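Local coordinates for cortical-lytic enzyme (PDB 4S3J), which acts as an N-acetylglucosaminidase of glycosyl hydrolase family 18 that helps break down the spore cortex peptidoglycan during germination, at residues N236-L241 and G273-F278; H267-Q272 and S311-Q316; D184-I189 and F217-V222. All blocks are in the same frame, centred on the assembly; numbering follows the deposited sequence.

Contact 1: residues N236-L241 and G273-F278; sequences NVKIRL and GQIVDF
Lys-238 carries the 236-241 side of this surface contact, reaching across to Ile-275 and Asp-277. The side chain of Lys-238 starts with CG anti to the backbone N (chi1 180°) and bends once, at chi2 (62°). Beyond that bend it is extended. Its root packs against the branch methyl of Ile-275, with CB 3.9 Å from CG2. Its middle then runs past the carbonyl oxygen of Ile-275, where Lys-238 CD lies 3.7 Å from Ile-275 O. The tip forms a salt bridge, Lys-238 NZ to Asp-277 OD2, at 3.0 Å. The ammonium meets that oxygen on its syn side, 24° out of the carboxylate plane. The lysine and aspartate side chains cross at about a right angle. Asp-277 OD2 also accepts from the backbone N of Leu-247, so two donors hold this oxygen. Further along, Leu-241 is the first residue to leave helical geometry, and it packs on Leu-247 and Leu-204. The contact joins the end of helix 227-240 to the last turn of helix 269-275 and the link to strand 278-281, on the outside of the TIM barrel. Helix 193-210 packs against helix 227-240 through Val-237 and Arg-240, and strand 246-251 meets the salt bridge through Leu-247, on which Lys-238 also packs.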
ATOM      1  N   ASN A 236       4.953 -26.293 -10.747  1.00 24.89           N
ATOM      2  CA  ASN A 236       5.211 -27.446  -9.887  1.00 25.30           C
ATOM      3  C   ASN A 236       4.673 -27.240  -8.475  1.00 26.02           C
ATOM      4  O   ASN A 236       4.114 -28.156  -7.882  1.00 28.97           O
ATOM      5  CB  ASN A 236       6.704 -27.749  -9.818  1.00 24.81           C
ATOM      6  CG  ASN A 236       7.251 -28.326 -11.120  1.00 28.90           C
ATOM      7  OD1 ASN A 236       6.500 -28.799 -11.980  1.00 31.68           O
ATOM      8  ND2 ASN A 236       8.571 -28.273 -11.273  1.00 30.29           N
ATOM      9  N   VAL A 237       4.844 -26.037  -7.929  1.00 26.06           N
ATOM     10  CA  VAL A 237       4.304 -25.741  -6.606  1.00 22.86           C
ATOM     11  C   VAL A 237       2.775 -25.750  -6.631  1.00 23.18           C
ATOM     12  O   VAL A 237       2.146 -26.357  -5.766  1.00 26.84           O
ATOM     13  CB  VAL A 237       4.787 -24.368  -6.078  1.00 22.00           C
ATOM     14  CG1 VAL A 237       4.118 -24.050  -4.745  1.00 23.02           C
ATOM     15  CG2 VAL A 237       6.310 -24.359  -5.922  1.00 22.29           C
ATOM     16  N   LYS A 238       2.197 -25.068  -7.616  1.00 24.52           N
ATOM     17  CA  LYS A 238       0.737 -24.952  -7.730  1.00 26.66           C
ATOM     18  C   LYS A 238       0.091 -26.332  -7.764  1.00 25.68           C
ATOM     19  O   LYS A 238      -0.908 -26.583  -7.083  1.00 28.65           O
ATOM     20  CB  LYS A 238       0.356 -24.166  -8.984  1.00 26.02           C
ATOM     21  CG  LYS A 238      -1.151 -24.007  -9.166  1.00 29.19           C
ATOM     22  CD  LYS A 238      -1.771 -23.242  -8.040  1.00 40.85           C
ATOM     23  CE  LYS A 238      -3.246 -23.056  -8.275  1.00 56.12           C
ATOM     24  NZ  LYS A 238      -3.887 -22.588  -7.030  1.00 62.61           N
ATOM     25  N   ILE A 239       0.671 -27.235  -8.537  1.00 27.47           N
ATOM     26  CA  ILE A 239       0.068 -28.552  -8.660  1.00 33.42           C
ATOM     27  C   ILE A 239       0.122 -29.302  -7.332  1.00 29.90           C
ATOM     28  O   ILE A 239      -0.804 -30.030  -7.019  1.00 31.90           O
ATOM     29  CB  ILE A 239       0.763 -29.381  -9.764  1.00 33.07           C
ATOM     30  CG1 ILE A 239       0.476 -28.772 -11.141  1.00 31.92           C
ATOM     31  CG2 ILE A 239       0.311 -30.839  -9.725  1.00 38.03           C
ATOM     32  CD1 ILE A 239       1.423 -29.261 -12.240  1.00 39.16           C
ATOM     33  N   ARG A 240       1.142 -29.055  -6.509  1.00 28.83           N
ATOM     34  CA  ARG A 240       1.271 -29.799  -5.260  1.00 25.57           C
ATOM     35  C   ARG A 240       0.649 -29.157  -4.038  1.00 26.34           C
ATOM     36  O   ARG A 240       0.598 -29.794  -2.991  1.00 38.83           O
ATOM     37  CB  ARG A 240       2.754 -30.044  -4.944  1.00 29.46           C
ATOM     38  CG  ARG A 240       3.409 -31.098  -5.831  1.00 36.24           C
ATOM     39  CD  ARG A 240       4.905 -31.240  -5.557  1.00 42.71           C
ATOM     40  NE  ARG A 240       5.187 -31.703  -4.197  1.00 39.19           N
ATOM     41  CZ  ARG A 240       6.413 -31.884  -3.706  1.00 46.92           C
ATOM     42  NH1 ARG A 240       7.480 -31.664  -4.468  1.00 33.20           N
ATOM     43  NH2 ARG A 240       6.576 -32.296  -2.452  1.00 38.85           N
ATOM     44  N   LEU A 241       0.135 -27.934  -4.154  1.00 28.63           N
ATOM     45  CA  LEU A 241      -0.499 -27.305  -2.994  1.00 29.63           C
ATOM     46  C   LEU A 241      -1.845 -27.969  -2.740  1.00 30.58           C
ATOM     47  O   LEU A 241      -2.666 -28.029  -3.643  1.00 35.71           O
ATOM     48  CB  LEU A 241      -0.693 -25.798  -3.186  1.00 29.77           C
ATOM     49  CG  LEU A 241       0.556 -24.923  -3.233  1.00 33.31           C
ATOM     50  CD1 LEU A 241       0.179 -23.503  -3.584  1.00 40.33           C
ATOM     51  CD2 LEU A 241       1.245 -24.960  -1.906  1.00 30.24           C
ATOM     52  N   GLY A 273       0.287 -15.133 -14.401  1.00 24.29           N
ATOM     53  CA  GLY A 273      -1.134 -14.867 -14.252  1.00 27.24           C
ATOM     54  C   GLY A 273      -2.010 -16.083 -14.502  1.00 31.78           C
ATOM     55  O   GLY A 273      -3.125 -16.197 -13.984  1.00 32.62           O
ATOM     56  N   GLN A 274      -1.498 -16.996 -15.318  1.00 28.78           N
ATOM     57  CA  GLN A 274      -2.192 -18.223 -15.632  1.00 31.22           C
ATOM     58  C   GLN A 274      -2.046 -19.271 -14.519  1.00 38.69           C
ATOM     59  O   GLN A 274      -2.848 -20.197 -14.417  1.00 31.36           O
ATOM     60  CB  GLN A 274      -1.675 -18.760 -16.974  1.00 32.18           C
ATOM     61  CG  GLN A 274      -2.574 -19.788 -17.617  1.00 52.01           C
ATOM     62  CD  GLN A 274      -2.183 -20.080 -19.055  1.00 71.21           C
ATOM     63  OE1 GLN A 274      -1.579 -19.243 -19.727  1.00 74.04           O
ATOM     64  NE2 GLN A 274      -2.534 -21.265 -19.536  1.00 73.14           N
ATOM     65  N   ILE A 275      -0.978 -19.159 -13.734  1.00 25.73           N
ATOM     66  CA  ILE A 275      -0.659 -20.139 -12.707  1.00 27.41           C
ATOM     67  C   ILE A 275      -1.139 -19.751 -11.308  1.00 27.74           C
ATOM     68  O   ILE A 275      -1.711 -20.562 -10.591  1.00 28.84           O
ATOM     69  CB  ILE A 275       0.858 -20.384 -12.647  1.00 26.96           C
ATOM     70  CG1 ILE A 275       1.385 -20.847 -14.010  1.00 30.02           C
ATOM     71  CG2 ILE A 275       1.198 -21.416 -11.572  1.00 27.19           C
ATOM     72  CD1 ILE A 275       2.883 -20.745 -14.165  1.00 25.04           C
ATOM     73  N   VAL A 276      -0.836 -18.531 -10.889  1.00 23.08           N
ATOM     74  CA  VAL A 276      -1.023 -18.157  -9.487  1.00 24.36           C
ATOM     75  C   VAL A 276      -2.444 -17.673  -9.141  1.00 23.43           C
ATOM     76  O   VAL A 276      -3.258 -17.375 -10.018  1.00 26.01           O
ATOM     77  CB  VAL A 276      -0.011 -17.054  -9.081  1.00 23.47           C
ATOM     78  CG1 VAL A 276       1.420 -17.455  -9.435  1.00 23.61           C
ATOM     79  CG2 VAL A 276      -0.379 -15.727  -9.730  1.00 27.06           C
ATOM     80  N   ASP A 277      -2.746 -17.619  -7.847  1.00 22.82           N
ATOM     81  CA  ASP A 277      -4.025 -17.099  -7.372  1.00 22.82           C
ATOM     82  C   ASP A 277      -4.052 -15.579  -7.372  1.00 23.96           C
ATOM     83  O   ASP A 277      -5.078 -14.984  -7.706  1.00 24.82           O
ATOM     84  CB  ASP A 277      -4.320 -17.649  -5.978  1.00 24.27           C
ATOM     85  CG  ASP A 277      -4.608 -19.140  -5.998  1.00 28.97           C
ATOM     86  OD1 ASP A 277      -5.748 -19.499  -6.360  1.00 33.41           O
ATOM     87  OD2 ASP A 277      -3.697 -19.948  -5.711  1.00 24.54           O
ATOM     88  N   PHE A 278      -2.947 -14.949  -6.997  1.00 20.97           N
ATOM     89  CA  PHE A 278      -2.827 -13.506  -7.141  1.00 19.93           C
ATOM     90  C   PHE A 278      -1.377 -13.070  -7.216  1.00 20.77           C
ATOM     91  O   PHE A 278      -0.462 -13.840  -6.888  1.00 19.11           O
ATOM     92  CB  PHE A 278      -3.556 -12.780  -6.008  1.00 19.65           C
ATOM     93  CG  PHE A 278      -2.964 -12.972  -4.630  1.00 20.36           C
ATOM     94  CD1 PHE A 278      -1.940 -12.148  -4.169  1.00 21.34           C
ATOM     95  CD2 PHE A 278      -3.482 -13.919  -3.773  1.00 20.35           C
ATOM     96  CE1 PHE A 278      -1.424 -12.298  -2.873  1.00 19.54           C
ATOM     97  CE2 PHE A 278      -2.991 -14.072  -2.492  1.00 19.51           C
ATOM     98  CZ  PHE A 278      -1.956 -13.262  -2.039  1.00 21.31           C
TER

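Contact 2: residues H267-Q272 and S311-Q316; sequences HDYKAQ and SQMPPQ
Tyr-269 and Lys-270 meet Gln-312 and Met-313 by packing and through two waters. In the packing, Tyr-269 CB rests 3.9 Å from Gln-312 CB. The methyl of Met-313 tucks beside the tyrosine, with CE 3.6 Å from Tyr-269 O and also near CD2 of the ring. Met-313 CG sits between its backbone N and carbonyl carbon (chi1 76°). The chain is extended at chi2, and a bend at chi3 turns CE to the ring. Lys-270, poorly ordered, has its CE 3.6 Å from Gln-312 OE1. Tyr-269 OH bonds to Val-252 O. In the TIM barrel, this joins the start of helix 269-275 to the end of helix 299-312, two outer helices that follow strands 246-251 and 278-281. Two waters bridge the segments. One donates to both Lys-270 O and Gln-312 O, at 2.7 Å each. The other accepts from Lys-270 N and donates to Gln-312 OE1 at 3.0 Å. The other end of that amide is held too: Gln-312 NE2 donates to Ser-311 OG almost straight (175°), in the amide plane. Asp-268 is the N-cap of helix 269-275. Its OD1 takes Ala-271 N at 3.1 Å from above the carboxylate plane, and its OD2 pairs with Arg-227.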
ATOM      1  N   HIS A 267      10.188 -11.929 -14.918  1.00 21.10           N
ATOM      2  CA  HIS A 267       8.841 -11.740 -14.369  1.00 24.19           C
ATOM      3  C   HIS A 267       7.827 -11.744 -15.514  1.00 22.53           C
ATOM      4  O   HIS A 267       7.487 -10.707 -16.087  1.00 24.75           O
ATOM      5  CB  HIS A 267       8.747 -10.455 -13.545  1.00 19.86           C
ATOM      6  CG  HIS A 267       9.307 -10.592 -12.172  1.00 22.98           C
ATOM      7  ND1 HIS A 267       9.100  -9.644 -11.173  1.00 22.44           N
ATOM      8  CD2 HIS A 267      10.065 -11.553 -11.597  1.00 23.12           C
ATOM      9  CE1 HIS A 267       9.699 -10.025 -10.079  1.00 22.05           C
ATOM     10  NE2 HIS A 267      10.307 -11.184 -10.298  1.00 22.10           N
ATOM     11  N   ASP A 268       7.350 -12.941 -15.820  1.00 20.72           N
ATOM     12  CA  ASP A 268       6.493 -13.194 -16.967  1.00 22.57           C
ATOM     13  C   ASP A 268       5.038 -13.000 -16.561  1.00 24.04           C
ATOM     14  O   ASP A 268       4.410 -13.899 -15.998  1.00 25.24           O
ATOM     15  CB  ASP A 268       6.761 -14.616 -17.473  1.00 23.93           C
ATOM     16  CG  ASP A 268       6.115 -14.927 -18.824  1.00 27.67           C
ATOM     17  OD1 ASP A 268       5.071 -14.331 -19.176  1.00 25.87           O
ATOM     18  OD2 ASP A 268       6.690 -15.794 -19.544  1.00 29.08           O
ATOM     19  N   TYR A 269       4.507 -11.806 -16.830  1.00 26.22           N
ATOM     20  CA  TYR A 269       3.164 -11.452 -16.397  1.00 22.29           C
ATOM     21  C   TYR A 269       2.121 -12.466 -16.883  1.00 22.21           C
ATOM     22  O   TYR A 269       1.336 -12.986 -16.088  1.00 26.37           O
ATOM     23  CB  TYR A 269       2.790 -10.052 -16.909  1.00 26.35           C
ATOM     24  CG  TYR A 269       3.136  -8.865 -16.003  1.00 23.26           C
ATOM     25  CD1 TYR A 269       4.403  -8.710 -15.450  1.00 21.80           C
ATOM     26  CD2 TYR A 269       2.195  -7.875 -15.756  1.00 24.09           C
ATOM     27  CE1 TYR A 269       4.709  -7.617 -14.645  1.00 19.73           C
ATOM     28  CE2 TYR A 269       2.487  -6.792 -14.961  1.00 22.22           C
ATOM     29  CZ  TYR A 269       3.736  -6.653 -14.413  1.00 19.81           C
ATOM     30  OH  TYR A 269       4.012  -5.552 -13.629  1.00 22.23           O
ATOM     31  N   LYS A 270       2.158 -12.790 -18.178  1.00 26.42           N
ATOM     32  CA  LYS A 270       1.154 -13.661 -18.779  1.00 31.96           C
ATOM     33  C   LYS A 270       1.228 -15.066 -18.192  1.00 27.11           C
ATOM     34  O   LYS A 270       0.218 -15.642 -17.807  1.00 26.02           O
ATOM     35  CB  LYS A 270       1.365 -13.743 -20.290  1.00 41.19           C
ATOM     36  CG  LYS A 270       0.242 -14.423 -21.068  1.00 69.28           C
ATOM     37  CD  LYS A 270       0.582 -14.453 -22.555  1.00 97.40           C
ATOM     38  CE  LYS A 270       0.479 -13.093 -23.214  1.00108.13           C
ATOM     39  NZ  LYS A 270       0.896 -13.158 -24.642  1.00116.26           N
ATOM     40  N   ALA A 271       2.433 -15.621 -18.120  1.00 24.89           N
ATOM     41  CA  ALA A 271       2.595 -16.969 -17.599  1.00 24.24           C
ATOM     42  C   ALA A 271       2.220 -17.075 -16.127  1.00 25.30           C
ATOM     43  O   ALA A 271       1.528 -18.004 -15.728  1.00 27.81           O
ATOM     44  CB  ALA A 271       4.032 -17.453 -17.813  1.00 25.97           C
ATOM     45  N   GLN A 272       2.703 -16.142 -15.309  1.00 25.89           N
ATOM     46  CA  GLN A 272       2.403 -16.217 -13.885  1.00 25.36           C
ATOM     47  C   GLN A 272       0.908 -16.035 -13.648  1.00 25.02           C
ATOM     48  O   GLN A 272       0.318 -16.735 -12.829  1.00 26.73           O
ATOM     49  CB  GLN A 272       3.220 -15.175 -13.098  1.00 23.08           C
ATOM     50  CG  GLN A 272       4.729 -15.464 -13.093  1.00 22.31           C
ATOM     51  CD  GLN A 272       5.491 -14.752 -11.979  1.00 24.71           C
ATOM     52  OE1 GLN A 272       4.904 -14.326 -10.988  1.00 27.76           O
ATOM     53  NE2 GLN A 272       6.799 -14.596 -12.163  1.00 25.46           N
ATOM     54  N   SER A 311      -4.107  -6.415 -19.246  1.00 23.95           N
ATOM     55  CA  SER A 311      -3.994  -6.964 -20.597  1.00 25.33           C
ATOM     56  C   SER A 311      -3.345  -8.339 -20.599  1.00 29.26           C
ATOM     57  O   SER A 311      -3.469  -9.073 -21.574  1.00 28.07           O
ATOM     58  CB  SER A 311      -3.209  -6.007 -21.504  1.00 27.03           C
ATOM     59  OG  SER A 311      -1.806  -6.109 -21.328  1.00 28.55           O
ATOM     60  N   GLN A 312      -2.684  -8.700 -19.499  1.00 27.57           N
ATOM     61  CA  GLN A 312      -1.914  -9.939 -19.415  1.00 27.03           C
ATOM     62  C   GLN A 312      -2.560 -11.000 -18.535  1.00 25.33           C
ATOM     63  O   GLN A 312      -2.169 -12.162 -18.602  1.00 27.22           O
ATOM     64  CB  GLN A 312      -0.503  -9.666 -18.867  1.00 23.75           C
ATOM     65  CG  GLN A 312       0.316  -8.665 -19.655  1.00 24.25           C
ATOM     66  CD  GLN A 312       0.568  -9.102 -21.087  1.00 27.99           C
ATOM     67  OE1 GLN A 312       1.256 -10.093 -21.342  1.00 31.25           O
ATOM     68  NE2 GLN A 312      -0.024  -8.382 -22.027  1.00 34.11           N
ATOM     69  N   MET A 313      -3.477 -10.594 -17.662  1.00 24.73           N
ATOM     70  CA  MET A 313      -4.074 -11.502 -16.680  1.00 23.01           C
ATOM     71  C   MET A 313      -5.411 -10.966 -16.178  1.00 24.49           C
ATOM     72  O   MET A 313      -5.712  -9.773 -16.337  1.00 26.83           O
ATOM     73  CB  MET A 313      -3.128 -11.710 -15.491  1.00 27.91           C
ATOM     74  CG  MET A 313      -3.114 -10.505 -14.543  1.00 23.94           C
ATOM     75  SD  MET A 313      -1.850 -10.664 -13.258  1.00 25.23           S
ATOM     76  CE  MET A 313      -0.348 -10.405 -14.208  1.00 25.87           C
ATOM     77  N   PRO A 314      -6.227 -11.838 -15.561  1.00 28.16           N
ATOM     78  CA  PRO A 314      -7.531 -11.403 -15.030  1.00 28.05           C
ATOM     79  C   PRO A 314      -7.409 -10.320 -13.954  1.00 32.42           C
ATOM     80  O   PRO A 314      -6.541 -10.413 -13.086  1.00 25.69           O
ATOM     81  CB  PRO A 314      -8.128 -12.681 -14.435  1.00 32.88           C
ATOM     82  CG  PRO A 314      -7.376 -13.806 -15.051  1.00 33.23           C
ATOM     83  CD  PRO A 314      -5.999 -13.282 -15.377  1.00 31.95           C
ATOM     84  N   PRO A 315      -8.275  -9.299 -13.997  1.00 28.65           N
ATOM     85  CA  PRO A 315      -8.135  -8.186 -13.053  1.00 27.15           C
ATOM     86  C   PRO A 315      -8.217  -8.575 -11.577  1.00 24.88           C
ATOM     87  O   PRO A 315      -7.534  -7.954 -10.759  1.00 24.30           O
ATOM     88  CB  PRO A 315      -9.317  -7.269 -13.406  1.00 30.09           C
ATOM     89  CG  PRO A 315      -9.712  -7.637 -14.770  1.00 38.09           C
ATOM     90  CD  PRO A 315      -9.379  -9.081 -14.949  1.00 32.92           C
ATOM     91  N   GLN A 316      -9.017  -9.591 -11.250  1.00 26.57           N
ATOM     92  CA  GLN A 316      -9.204 -10.004  -9.854  1.00 25.14           C
ATOM     93  C   GLN A 316      -7.920 -10.543  -9.227  1.00 26.73           C
ATOM     94  O   GLN A 316      -7.799 -10.601  -8.000  1.00 24.93           O
ATOM     95  CB  GLN A 316     -10.290 -11.076  -9.742  1.00 28.23           C
ATOM     96  CG  GLN A 316     -10.038 -12.321 -10.568  1.00 41.81           C
ATOM     97  CD  GLN A 316     -10.653 -12.255 -11.955  1.00 58.17           C
ATOM     98  OE1 GLN A 316     -10.600 -11.227 -12.631  1.00 62.39           O
ATOM     99  NE2 GLN A 316     -11.228 -13.366 -12.390  1.00 67.33           N
TER
HETATM  100  O   HOH W   1      -2.255 -14.651 -17.598  1.00 27.66           O
HETATM  101  O   HOH W   2       3.804 -11.067 -20.209  1.00 30.57           O

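Contact 3: residues D184-I189 and F217-V222; sequences DLTSVI and FDFESV
Thr-186 sets its methyl over one face of the Phe-219 ring in a buried CH-pi contact. Thr-186 CG2 lies 3.9 Å from the ring centroid and 22° off the ring normal. It is displaced toward the rim, and its nearest ring atom is Phe-219 CD2, 3.6 Å away. Val-222 closes in on the hydroxyl branch, with its CG2 4.0 Å from Thr-186 OG1, and its side chain crosses that of the threonine at about a right angle. The next shell fixes these groups. Thr-186 OG1 bonds to Ala-183 O within its own helix, and chi1 is turned to 32°, away from a staggered position. The Phe-219 ring also meets Tyr-230, and the backbone O of Phe-219 probably accepts a hydrogen bond from His-267 NE2. Phe-219 lies between Asp-218 and Glu-220, the DxE part of the family 18 signature. Glu-220 is the probable proton donor, as in a nearly identical enzyme. Its CB points away from helix 183-191. Glu-220 O is held by Asn-175 ND2. The contact joins helix 183-191 to the loop after strand 214-218 that carries the probable proton donor. Strands 168-177 and 246-251 flank strand 214-218, and helix 227-240 packs on this region through Tyr-230 and Phe-233.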
ATOM      1  N   ASP A 184      22.098 -16.221  -8.586  1.00 19.50           N
ATOM      2  CA  ASP A 184      22.784 -17.514  -8.475  1.00 19.55           C
ATOM      3  C   ASP A 184      21.975 -18.500  -7.648  1.00 21.82           C
ATOM      4  O   ASP A 184      21.913 -19.691  -7.964  1.00 23.00           O
ATOM      5  CB  ASP A 184      24.176 -17.340  -7.854  1.00 22.88           C
ATOM      6  CG  ASP A 184      25.138 -16.611  -8.764  1.00 30.58           C
ATOM      7  OD1 ASP A 184      24.878 -16.570  -9.986  1.00 31.12           O
ATOM      8  OD2 ASP A 184      26.163 -16.102  -8.254  1.00 32.58           O
ATOM      9  N   LEU A 185      21.332 -18.004  -6.598  1.00 20.92           N
ATOM     10  CA  LEU A 185      20.479 -18.844  -5.760  1.00 23.78           C
ATOM     11  C   LEU A 185      19.287 -19.414  -6.544  1.00 21.90           C
ATOM     12  O   LEU A 185      19.026 -20.609  -6.476  1.00 22.17           O
ATOM     13  CB  LEU A 185      19.993 -18.048  -4.546  1.00 21.90           C
ATOM     14  CG  LEU A 185      18.970 -18.674  -3.601  1.00 21.16           C
ATOM     15  CD1 LEU A 185      19.412 -20.034  -3.054  1.00 23.22           C
ATOM     16  CD2 LEU A 185      18.701 -17.687  -2.454  1.00 18.79           C
ATOM     17  N   THR A 186      18.552 -18.575  -7.273  1.00 23.64           N
ATOM     18  CA  THR A 186      17.431 -19.096  -8.057  1.00 21.51           C
ATOM     19  C   THR A 186      17.900 -20.005  -9.189  1.00 22.21           C
ATOM     20  O   THR A 186      17.180 -20.904  -9.573  1.00 23.37           O
ATOM     21  CB  THR A 186      16.513 -17.960  -8.622  1.00 22.66           C
ATOM     22  OG1 THR A 186      17.284 -16.789  -8.889  1.00 25.88           O
ATOM     23  CG2 THR A 186      15.451 -17.591  -7.610  1.00 25.46           C
ATOM     24  N   SER A 187      19.107 -19.813  -9.723  1.00 23.78           N
ATOM     25  CA  SER A 187      19.566 -20.723 -10.767  1.00 25.02           C
ATOM     26  C   SER A 187      19.704 -22.139 -10.217  1.00 21.46           C
ATOM     27  O   SER A 187      19.363 -23.112 -10.897  1.00 24.36           O
ATOM     28  CB  SER A 187      20.879 -20.243 -11.376  1.00 29.58           C
ATOM     29  OG  SER A 187      20.638 -19.119 -12.219  1.00 25.54           O
ATOM     30  N   VAL A 188      20.206 -22.269  -8.992  1.00 21.92           N
ATOM     31  CA  VAL A 188      20.302 -23.595  -8.390  1.00 24.26           C
ATOM     32  C   VAL A 188      18.913 -24.194  -8.201  1.00 22.80           C
ATOM     33  O   VAL A 188      18.641 -25.291  -8.668  1.00 27.36           O
ATOM     34  CB  VAL A 188      21.051 -23.569  -7.031  1.00 25.14           C
ATOM     35  CG1 VAL A 188      21.033 -24.944  -6.398  1.00 25.22           C
ATOM     36  CG2 VAL A 188      22.487 -23.107  -7.225  1.00 27.82           C
ATOM     37  N   ILE A 189      18.041 -23.466  -7.515  1.00 21.12           N
ATOM     38  CA  ILE A 189      16.704 -23.962  -7.180  1.00 23.79           C
ATOM     39  C   ILE A 189      15.831 -24.213  -8.404  1.00 22.30           C
ATOM     40  O   ILE A 189      15.068 -25.180  -8.434  1.00 27.79           O
ATOM     41  CB  ILE A 189      15.990 -22.997  -6.219  1.00 25.45           C
ATOM     42  CG1 ILE A 189      16.701 -23.060  -4.863  1.00 29.75           C
ATOM     43  CG2 ILE A 189      14.518 -23.373  -6.046  1.00 32.04           C
ATOM     44  CD1 ILE A 189      16.206 -22.047  -3.862  1.00 36.50           C
ATOM     45  N   PHE A 217       6.010 -16.188  -3.352  1.00 20.34           N
ATOM     46  CA  PHE A 217       7.382 -16.049  -3.814  1.00 20.19           C
ATOM     47  C   PHE A 217       7.708 -14.629  -4.227  1.00 18.68           C
ATOM     48  O   PHE A 217       7.046 -14.024  -5.105  1.00 21.23           O
ATOM     49  CB  PHE A 217       7.655 -17.007  -4.969  1.00 20.97           C
ATOM     50  CG  PHE A 217       7.563 -18.433  -4.571  1.00 20.58           C
ATOM     51  CD1 PHE A 217       8.617 -19.039  -3.911  1.00 20.01           C
ATOM     52  CD2 PHE A 217       6.431 -19.178  -4.848  1.00 20.82           C
ATOM     53  CE1 PHE A 217       8.542 -20.346  -3.520  1.00 19.88           C
ATOM     54  CE2 PHE A 217       6.351 -20.505  -4.463  1.00 23.08           C
ATOM     55  CZ  PHE A 217       7.413 -21.089  -3.798  1.00 22.44           C
ATOM     56  N   ASP A 218       8.668 -14.064  -3.509  1.00 19.88           N
ATOM     57  CA  ASP A 218       9.264 -12.802  -3.888  1.00 18.68           C
ATOM     58  C   ASP A 218      10.674 -13.098  -4.377  1.00 22.45           C
ATOM     59  O   ASP A 218      11.643 -12.946  -3.633  1.00 20.35           O
ATOM     60  CB  ASP A 218       9.275 -11.819  -2.728  1.00 21.77           C
ATOM     61  CG  ASP A 218       9.875 -10.480  -3.117  1.00 24.54           C
ATOM     62  OD1 ASP A 218       9.989 -10.216  -4.338  1.00 20.46           O
ATOM     63  OD2 ASP A 218      10.204  -9.688  -2.212  1.00 33.92           O
ATOM     64  N   PHE A 219      10.763 -13.576  -5.613  1.00 19.55           N
ATOM     65  CA  PHE A 219      12.043 -13.818  -6.280  1.00 18.81           C
ATOM     66  C   PHE A 219      12.336 -12.623  -7.188  1.00 22.13           C
ATOM     67  O   PHE A 219      11.550 -12.320  -8.110  1.00 23.18           O
ATOM     68  CB  PHE A 219      12.010 -15.114  -7.113  1.00 20.31           C
ATOM     69  CG  PHE A 219      12.051 -16.399  -6.300  1.00 19.51           C
ATOM     70  CD1 PHE A 219      12.270 -16.397  -4.933  1.00 18.22           C
ATOM     71  CD2 PHE A 219      11.895 -17.625  -6.939  1.00 22.80           C
ATOM     72  CE1 PHE A 219      12.326 -17.584  -4.219  1.00 18.43           C
ATOM     73  CE2 PHE A 219      11.950 -18.808  -6.225  1.00 26.86           C
ATOM     74  CZ  PHE A 219      12.172 -18.783  -4.863  1.00 22.18           C
ATOM     75  N   GLU A 220      13.412 -11.905  -6.900  1.00 19.75           N
ATOM     76  CA  GLU A 220      13.831 -10.755  -7.703  1.00 20.30           C
ATOM     77  C   GLU A 220      15.288 -10.915  -8.144  1.00 25.18           C
ATOM     78  O   GLU A 220      16.015 -11.729  -7.591  1.00 23.59           O
ATOM     79  CB  GLU A 220      13.637  -9.458  -6.923  1.00 19.48           C
ATOM     80  CG  GLU A 220      12.182  -9.237  -6.549  1.00 19.79           C
ATOM     81  CD  GLU A 220      11.952  -7.962  -5.785  1.00 22.12           C
ATOM     82  OE1 GLU A 220      12.554  -6.925  -6.142  1.00 31.55           O
ATOM     83  OE2 GLU A 220      11.183  -8.003  -4.797  1.00 23.90           O
ATOM     84  N   SER A 221      15.690 -10.138  -9.147  1.00 20.39           N
ATOM     85  CA  SER A 221      17.010 -10.272  -9.774  1.00 24.85           C
ATOM     86  C   SER A 221      17.237 -11.689 -10.263  1.00 28.01           C
ATOM     87  O   SER A 221      18.342 -12.234 -10.149  1.00 26.10           O
ATOM     88  CB  SER A 221      18.128  -9.873  -8.809  1.00 29.60           C
ATOM     89  OG  SER A 221      17.981  -8.534  -8.400  1.00 36.74           O
ATOM     90  N   VAL A 222      16.175 -12.289 -10.780  1.00 25.05           N
ATOM     91  CA  VAL A 222      16.265 -13.601 -11.404  1.00 25.35           C
ATOM     92  C   VAL A 222      16.884 -13.440 -12.792  1.00 24.52           C
ATOM     93  O   VAL A 222      16.523 -12.535 -13.530  1.00 28.54           O
ATOM     94  CB  VAL A 222      14.875 -14.250 -11.487  1.00 24.16           C
ATOM     95  CG1 VAL A 222      14.899 -15.586 -12.232  1.00 23.32           C
ATOM     96  CG2 VAL A 222      14.285 -14.412 -10.094  1.00 25.28           C
TER

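In the fold
From the N terminus, contact 3 comes first: it closes a loop of 27 residues, mostly helix, between helix 183-191 and the end of strand 214-218. Contact 1 follows in series, closing 31 residues between helix 227-240 and the end of helix 269-275. Contact 2 closes 38 residues and crosses contact 1, because 267-272 lies within the loop that contact 1 closes, while 311-316 lies beyond it. The two share helix 269-275 and touch where Gly-273 packs on Met-313. Val-237 on Phe-217 joins contacts 1 and 3. Contact 3 ties helix 183-191 to the segment after strand 214-218. Contacts 1 and 2 join helix 269-275 to helix 227-240 before it and to the end of helix 299-312 after it.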